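Local coordinates for protein probable manganase-dependent inorganic pyrophosphatase (Clostridium perfringens, PDB 3L31) that probably hydrolyses inorganic pyrophosphate with the help of manganese, and carries a regulatory region of CBS and DRTGG domains that binds the inhibitor AMP, at residues Lys100-Ala105 and Glu117-Ile122. Numbering follows the deposited sequence.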
ATOM      1  N   LYS A 100       9.075  14.679   9.533  1.00 35.27           N
ATOM      2  CA  LYS A 100       8.477  14.046   8.328  1.00 36.07           C
ATOM      3  C   LYS A 100       9.516  13.431   7.378  1.00 33.45           C
ATOM      4  O   LYS A 100      10.690  13.795   7.415  1.00 32.58           O
ATOM      5  CB  LYS A 100       7.637  15.058   7.582  1.00 38.33           C
ATOM      6  CG  LYS A 100       8.384  16.382   7.290  1.00 43.47           C
ATOM      7  CD  LYS A 100       7.665  17.208   6.166  1.00 48.07           C
ATOM      8  CE  LYS A 100       8.597  18.267   5.500  1.00 52.08           C
ATOM      9  NZ  LYS A 100       9.589  18.892   6.472  1.00 53.94           N
ATOM     10  N   VAL A 101       9.079  12.516   6.523  1.00 32.07           N
ATOM     11  CA  VAL A 101       9.974  11.952   5.497  1.00 31.20           C
ATOM     12  C   VAL A 101      10.058  12.881   4.306  1.00 32.03           C
ATOM     13  O   VAL A 101       9.080  13.281   3.802  1.00 32.16           O
ATOM     14  CB  VAL A 101       9.509  10.577   5.050  1.00 31.50           C
ATOM     15  CG1 VAL A 101      10.511   9.954   4.094  1.00 29.13           C
ATOM     16  CG2 VAL A 101       9.242   9.676   6.267  1.00 28.07           C
ATOM     17  N   VAL A 102      11.264  13.300   3.941  1.00 32.94           N
ATOM     18  CA  VAL A 102      11.468  14.161   2.803  1.00 32.63           C
ATOM     19  C   VAL A 102      12.602  13.609   1.865  1.00 33.07           C
ATOM     20  O   VAL A 102      13.694  13.222   2.322  1.00 32.87           O
ATOM     21  CB  VAL A 102      11.801  15.502   3.295  1.00 33.83           C
ATOM     22  CG1 VAL A 102      11.874  16.508   2.121  1.00 33.02           C
ATOM     23  CG2 VAL A 102      10.720  15.978   4.323  1.00 35.22           C
ATOM     24  N   VAL A 103      12.332  13.546   0.567  1.00 33.41           N
ATOM     25  CA  VAL A 103      13.383  13.266  -0.418  1.00 34.31           C
ATOM     26  C   VAL A 103      14.195  14.542  -0.646  1.00 36.87           C
ATOM     27  O   VAL A 103      13.664  15.520  -1.116  1.00 37.63           O
ATOM     28  CB  VAL A 103      12.824  12.758  -1.759  1.00 34.14           C
ATOM     29  CG1 VAL A 103      13.972  12.532  -2.765  1.00 34.34           C
ATOM     30  CG2 VAL A 103      12.048  11.447  -1.504  1.00 31.06           C
ATOM     31  N   ALA A 104      15.458  14.532  -0.230  1.00 38.72           N
ATOM     32  CA  ALA A 104      16.318  15.685  -0.382  1.00 42.09           C
ATOM     33  C   ALA A 104      16.636  15.906  -1.864  1.00 46.79           C
ATOM     34  O   ALA A 104      17.728  15.680  -2.323  1.00 47.77           O
ATOM     35  CB  ALA A 104      17.567  15.531   0.429  1.00 40.65           C
ATOM     36  N   ALA A 105      15.644  16.362  -2.607  1.00 52.39           N
ATOM     37  CA  ALA A 105      15.771  16.594  -4.084  1.00 56.08           C
ATOM     38  C   ALA A 105      16.630  17.811  -4.403  1.00 58.89           C
ATOM     39  O   ALA A 105      17.458  17.792  -5.314  1.00 59.50           O
ATOM     40  CB  ALA A 105      14.351  16.754  -4.787  1.00 56.99           C
ATOM     41  N   GLU A 117      14.697  20.052  11.662  1.00 42.01           N
ATOM     42  CA  GLU A 117      15.271  19.234  12.703  1.00 41.21           C
ATOM     43  C   GLU A 117      14.299  18.111  13.033  1.00 39.72           C
ATOM     44  O   GLU A 117      13.100  18.346  13.184  1.00 38.75           O
ATOM     45  CB  GLU A 117      15.628  20.057  13.945  1.00 43.94           C
ATOM     46  CG  GLU A 117      15.794  19.219  15.214  1.00 47.99           C
ATOM     47  CD  GLU A 117      16.709  19.851  16.292  1.00 52.36           C
ATOM     48  OE1 GLU A 117      17.175  19.091  17.159  1.00 56.03           O
ATOM     49  OE2 GLU A 117      17.002  21.061  16.266  1.00 58.45           O
ATOM     50  N   GLY A 118      14.814  16.871  13.078  1.00 37.50           N
ATOM     51  CA  GLY A 118      13.972  15.729  13.471  1.00 36.23           C
ATOM     52  C   GLY A 118      13.380  14.989  12.262  1.00 34.73           C
ATOM     53  O   GLY A 118      12.753  13.926  12.405  1.00 34.12           O
ATOM     54  N   ASP A 119      13.597  15.556  11.077  1.00 33.24           N
ATOM     55  CA  ASP A 119      13.101  14.971   9.820  1.00 32.66           C
ATOM     56  C   ASP A 119      13.900  13.738   9.428  1.00 31.30           C
ATOM     57  O   ASP A 119      15.039  13.544   9.826  1.00 31.38           O
ATOM     58  CB  ASP A 119      13.037  15.992   8.648  1.00 33.08           C
ATOM     59  CG  ASP A 119      11.864  16.982   8.798  1.00 33.72           C
ATOM     60  OD1 ASP A 119      11.043  16.721   9.660  1.00 35.92           O
ATOM     61  OD2 ASP A 119      11.758  18.019   8.084  1.00 36.26           O
ATOM     62  N   ILE A 120      13.248  12.921   8.626  1.00 30.40           N
ATOM     63  CA  ILE A 120      13.843  11.760   7.982  1.00 28.79           C
ATOM     64  C   ILE A 120      14.118  12.083   6.545  1.00 29.15           C
ATOM     65  O   ILE A 120      13.180  12.239   5.748  1.00 31.68           O
ATOM     66  CB  ILE A 120      12.890  10.554   8.029  1.00 27.54           C
ATOM     67  CG1 ILE A 120      12.605  10.127   9.492  1.00 30.54           C
ATOM     68  CG2 ILE A 120      13.503   9.387   7.322  1.00 25.09           C
ATOM     69  CD1 ILE A 120      11.558  10.992  10.261  1.00 33.10           C
ATOM     70  N   ALA A 121      15.390  12.163   6.184  1.00 29.22           N
ATOM     71  CA  ALA A 121      15.784  12.635   4.877  1.00 28.50           C
ATOM     72  C   ALA A 121      16.377  11.473   4.069  1.00 28.69           C
ATOM     73  O   ALA A 121      17.144  10.707   4.566  1.00 25.87           O
ATOM     74  CB  ALA A 121      16.789  13.725   4.998  1.00 28.83           C
ATOM     75  N   ILE A 122      15.935  11.369   2.825  1.00 29.66           N
ATOM     76  CA  ILE A 122      16.385  10.366   1.862  1.00 30.58           C
ATOM     77  C   ILE A 122      17.255  11.090   0.844  1.00 31.87           C
ATOM     78  O   ILE A 122      16.763  11.917   0.074  1.00 33.31           O
ATOM     79  CB  ILE A 122      15.162   9.749   1.135  1.00 30.22           C
ATOM     80  CG1 ILE A 122      14.200   9.188   2.186  1.00 30.33           C
ATOM     81  CG2 ILE A 122      15.568   8.651   0.191  1.00 30.02           C
ATOM     82  CD1 ILE A 122      13.011   8.395   1.603  1.00 28.00           C
TER
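V101-V103 and I120-I122 pair as parallel strands, their axes 4.7 Å apart at the closest and 24° from parallel, with V101 opposite I120, V102 opposite A121 and V103 opposite I122. Four backbone hydrogen bonds join them: I120 N to K100 O, V102 N to I120 O (2.8 Å), I122 N to V102 O and A104 N to I122 O. At the start of the pair, D119 grips K100 at two points. Its OD1 accepts the backbone N-H of K100 at 2.8 Å, and OD2 forms a salt bridge with K100 NZ, also 2.8 Å; both donors lie above the carboxylate plane. K100 CB points away from D119, but with CG between the backbone N and the carbonyl carbon (chi1 51°) and a bend at chi4 the chain crosses the carboxylate and its NZ comes back to OD2. S116 N also donates to OD2, and F114 O accepts from NZ. On one face V101 CG2 lies against I120 CB (4.1 Å), while I122, extended at chi2 (-173°), reaches out over the face, and its CD1 meets CG1 of V101, its diagonal neighbour, at 3.9 Å. Helices 68-71 and 171-177 pack on this face, where V103 also meets V103 of the second subunit. V102 and A121 point to the other face, and helix 127-135 packs there on A121. Within this chain strand 101-103 is an edge strand of the five-stranded mixed sheet of the DRTGG domain, at one end of its four parallel strands, with helices on both faces in an alpha/beta sandwich.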